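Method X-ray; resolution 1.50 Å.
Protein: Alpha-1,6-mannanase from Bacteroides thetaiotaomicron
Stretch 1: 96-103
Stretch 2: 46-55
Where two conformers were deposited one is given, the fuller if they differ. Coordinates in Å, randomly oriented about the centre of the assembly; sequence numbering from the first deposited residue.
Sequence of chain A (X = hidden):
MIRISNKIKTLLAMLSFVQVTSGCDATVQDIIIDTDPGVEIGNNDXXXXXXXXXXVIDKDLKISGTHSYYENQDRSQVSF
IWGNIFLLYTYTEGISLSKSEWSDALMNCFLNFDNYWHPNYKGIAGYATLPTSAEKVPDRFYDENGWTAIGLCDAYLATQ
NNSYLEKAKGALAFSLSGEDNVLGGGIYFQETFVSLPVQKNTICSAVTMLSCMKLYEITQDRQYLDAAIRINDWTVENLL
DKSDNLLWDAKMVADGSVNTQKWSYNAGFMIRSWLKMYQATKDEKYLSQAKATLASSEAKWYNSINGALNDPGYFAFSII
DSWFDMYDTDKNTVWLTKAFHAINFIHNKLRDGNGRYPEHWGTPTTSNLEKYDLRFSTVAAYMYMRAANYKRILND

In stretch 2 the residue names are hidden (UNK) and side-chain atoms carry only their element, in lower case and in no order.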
# COMPACT_ATOMS: atom_id res chain seq x y z
N SER A 96 -12.21 -9.17 8.62
CA SER A 96 -13.15 -8.29 9.33
C SER A 96 -14.59 -8.56 8.92
O SER A 96 -15.52 -8.33 9.69
CB SER A 96 -12.81 -6.82 9.10
OG SER A 96 -11.56 -6.48 9.69
N LEU A 97 -14.78 -9.06 7.70
CA LEU A 97 -16.11 -9.44 7.20
C LEU A 97 -16.51 -10.85 7.58
O LEU A 97 -17.66 -11.10 8.02
CB LEU A 97 -16.15 -9.30 5.68
CG LEU A 97 -16.23 -7.93 4.97
CD1 LEU A 97 -17.49 -7.18 5.37
CD2 LEU A 97 -15.01 -7.06 5.15
N SER A 98 -15.57 -11.79 7.43
CA SER A 98 -15.78 -13.19 7.79
C SER A 98 -14.46 -13.90 8.06
O SER A 98 -13.68 -14.17 7.15
CB SER A 98 -16.52 -13.95 6.69
OG SER A 98 -16.61 -15.33 7.04
N LYS A 99 -14.21 -14.22 9.32
CA LYS A 99 -12.95 -14.92 9.64
C LYS A 99 -12.92 -16.26 8.91
O LYS A 99 -11.90 -16.66 8.35
CB LYS A 99 -12.77 -15.09 11.16
CG LYS A 99 -11.42 -15.66 11.55
CD LYS A 99 -11.03 -15.39 13.02
CE LYS A 99 -10.11 -14.17 13.23
NZ LYS A 99 -9.61 -14.11 14.65
N SER A 100 -14.03 -16.97 8.93
CA SER A 100 -14.08 -18.32 8.36
C SER A 100 -13.93 -18.32 6.84
O SER A 100 -13.31 -19.23 6.29
CB SER A 100 -15.34 -19.07 8.83
OG SER A 100 -16.52 -18.35 8.54
N GLU A 101 -14.47 -17.31 6.15
CA GLU A 101 -14.33 -17.25 4.69
C GLU A 101 -12.91 -16.91 4.25
O GLU A 101 -12.54 -17.28 3.15
CB GLU A 101 -15.30 -16.24 4.05
CG GLU A 101 -15.53 -16.51 2.55
CD GLU A 101 -16.65 -15.69 1.90
OE1 GLU A 101 -17.50 -15.12 2.62
OE2 GLU A 101 -16.68 -15.62 0.64
N TRP A 102 -12.15 -16.18 5.06
CA TRP A 102 -10.89 -15.58 4.60
C TRP A 102 -9.62 -16.05 5.27
O TRP A 102 -8.55 -15.75 4.78
CB TRP A 102 -10.98 -14.04 4.63
CG TRP A 102 -12.03 -13.60 3.69
CD1 TRP A 102 -13.29 -13.21 4.01
CD2 TRP A 102 -11.98 -13.62 2.26
NE1 TRP A 102 -14.01 -12.94 2.90
CE2 TRP A 102 -13.25 -13.21 1.80
CE3 TRP A 102 -10.98 -13.94 1.32
CZ2 TRP A 102 -13.56 -13.10 0.43
CZ3 TRP A 102 -11.28 -13.84 -0.03
CH2 TRP A 102 -12.58 -13.40 -0.46
N SER A 103 -9.73 -16.77 6.39
CA SER A 103 -8.53 -17.15 7.13
C SER A 103 -7.61 -18.04 6.33
O SER A 103 -6.39 -17.86 6.33
CB SER A 103 -8.91 -17.81 8.46
OG SER A 103 -9.42 -16.81 9.31
N UNK A 46 -20.40 -4.27 -2.46
CA UNK A 46 -18.94 -4.24 -2.53
C UNK A 46 -18.31 -5.59 -2.29
O UNK A 46 -17.33 -5.94 -2.92
c UNK A 46 -19.79 0.75 -2.32
c UNK A 46 -18.83 -1.82 -1.79
o UNK A 46 -20.24 2.03 -2.59
c UNK A 46 -18.36 -3.23 -1.53
c UNK A 46 -20.18 0.09 -1.17
c UNK A 46 -19.72 -1.18 -0.91
c UNK A 46 -18.92 0.15 -3.21
c UNK A 46 -18.44 -1.14 -2.93
N UNK A 47 -18.87 -6.36 -1.35
CA UNK A 47 -18.31 -7.66 -1.04
C UNK A 47 -18.36 -8.61 -2.24
O UNK A 47 -17.36 -9.29 -2.57
o UNK A 47 -16.82 -12.68 2.88
c UNK A 47 -16.66 -10.42 2.12
c UNK A 47 -18.46 -9.45 0.83
c UNK A 47 -19.13 -10.64 0.93
c UNK A 47 -17.21 -9.35 1.45
c UNK A 47 -19.09 -8.25 0.13
c UNK A 47 -17.35 -11.61 2.19
c UNK A 47 -18.58 -11.73 1.58
N UNK A 48 -19.51 -8.65 -2.90
CA UNK A 48 -19.63 -9.41 -4.15
C UNK A 48 -18.68 -8.89 -5.24
O UNK A 48 -18.04 -9.66 -5.92
c UNK A 48 -21.08 -9.44 -4.67
o UNK A 48 -21.84 -10.20 -3.71
c UNK A 48 -21.18 -10.10 -6.00
N UNK A 49 -18.57 -7.58 -5.36
CA UNK A 49 -17.66 -7.02 -6.33
C UNK A 49 -16.25 -7.50 -6.08
O UNK A 49 -15.54 -7.82 -7.01
c UNK A 49 -17.67 -5.49 -6.31
n UNK A 49 -21.07 -4.56 -7.40
c UNK A 49 -20.42 -0.95 -6.96
c UNK A 49 -18.96 -4.86 -6.71
c UNK A 49 -20.08 -5.49 -7.14
c UNK A 49 -19.09 -1.07 -6.52
c UNK A 49 -20.57 -3.30 -7.15
c UNK A 49 -18.49 -2.32 -6.40
c UNK A 49 -19.24 -3.46 -6.71
c UNK A 49 -21.17 -2.04 -7.29
N UNK A 50 -15.88 -7.59 -4.80
CA UNK A 50 -14.54 -8.07 -4.46
C UNK A 50 -14.38 -9.51 -4.88
O UNK A 50 -13.42 -9.84 -5.57
c UNK A 50 -14.29 -7.94 -2.97
s UNK A 50 -12.66 -8.53 -2.45
N UNK A 51 -15.32 -10.37 -4.51
CA UNK A 51 -15.25 -11.79 -4.89
C UNK A 51 -15.23 -11.96 -6.42
O UNK A 51 -14.52 -12.78 -6.95
c UNK A 51 -16.37 -12.59 -4.23
n UNK A 51 -17.61 -15.32 -2.89
c UNK A 51 -16.17 -12.68 -2.71
c UNK A 51 -17.42 -13.05 -1.95
c UNK A 51 -18.27 -14.01 -2.77
N UNK A 52 -16.02 -11.17 -7.11
CA UNK A 52 -16.00 -11.19 -8.56
C UNK A 52 -14.62 -10.89 -9.13
O UNK A 52 -14.14 -11.57 -10.05
c UNK A 52 -19.54 -9.73 -9.35
o UNK A 52 -20.72 -10.13 -9.53
o UNK A 52 -19.23 -8.53 -9.47
c UNK A 52 -18.47 -10.74 -8.94
c UNK A 52 -17.05 -10.23 -9.10
N UNK A 53 -14.00 -9.85 -8.60
CA UNK A 53 -12.71 -9.41 -9.05
C UNK A 53 -11.65 -10.50 -8.81
O UNK A 53 -10.86 -10.82 -9.69
o UNK A 53 -13.37 -7.18 -8.43
c UNK A 53 -11.08 -7.57 -9.00
c UNK A 53 -12.30 -8.13 -8.37
N UNK A 54 -11.68 -11.07 -7.62
CA UNK A 54 -10.75 -12.16 -7.27
C UNK A 54 -10.90 -13.36 -8.18
O UNK A 54 -9.91 -14.04 -8.50
c UNK A 54 -8.98 -11.18 -4.76
c UNK A 54 -10.93 -11.88 -3.34
c UNK A 54 -10.88 -12.54 -5.79
c UNK A 54 -10.48 -11.46 -4.76
N UNK A 55 -12.13 -13.63 -8.57
CA UNK A 55 -12.40 -14.76 -9.44
C UNK A 55 -11.73 -14.53 -10.80
O UNK A 55 -11.13 -15.45 -11.38
o UNK A 55 -14.14 -16.05 -10.47
c UNK A 55 -13.90 -14.97 -9.61

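Stretch 2 is a continuous helix whose side chains can be read from their atoms. Position 46 carries one carbon followed by a six-carbon ring bearing one oxygen, and it does not reach stretch 1; a phenol identifies Tyr46, whose OH is hydrogen-bonded elsewhere in the structure. Position 47 has the same eight atoms, but the oxygen borne by its ring lies 2.8 Å from Trp102 NE1 and 2.5 Å from Glu101 OE1, while a ring carbon approaches Leu97 CB. This is Tyr47, with CE1 3.8 Å from Leu97 CB.

At position 48 one carbon carries an oxygen and a carbon, out of reach of stretch 1; the beta-branched hydroxyl marks Thr48. Position 49 holds one carbon and then fused five- and six-membered rings of eight carbons and one nitrogen, an indole that makes no contact with Ser96 to Ser103: Trp49. A single carbon and a sulfur at position 50 define Cys50, which is buried and points toward stretch 1 without touching it.

Four carbons in a row ending in nitrogen occupy position 51. The nitrogen lies near the carboxylate of Glu101 and the second carbon near the Trp102 ring edge, as expected for Lys51; its CG is 4.1 Å from Trp102 CZ2. Position 52 has three carbons, the third carrying two oxygens, and stays clear of stretch 1: Glu52. One carbon bearing an oxygen and a carbon recurs at position 53, out of reach of stretch 1, giving Thr53, whose OG1 donates to Trp49 O at 2.7 Å. Position 54 shows four carbons forked at the second, one fork tip meeting the six-membered ring of Trp102; this is Leu54, with CD1 3.7 Å from Trp102 CH2. Position 55, one carbon and one oxygen without contact across the interface, is Ser55.

The contact centres on the Tyr47 hydroxyl, which accepts from Trp102 NE1 and donates to Glu101 OE1, so one oxygen links two consecutive residues of stretch 1. Both partners lie at the edge of the Tyr47 ring, and the tyrosine and indole meet rim to rim with planes at 81°. Glu101 also forms a long salt bridge, 3.7 Å from OE2 to Lys51 NZ. The 14.4 Å between helix axes, which run 20° from parallel, is thus spanned by long side chains. Ser98 caps the helix bearing Glu101 and Trp102, its OG accepting from Glu101 N at 3.0 Å, while Leu97 and Leu54 add apolar contacts to Tyr47 and Trp102, respectively.

Stretch 2 (46-55) YYTWCKETLS
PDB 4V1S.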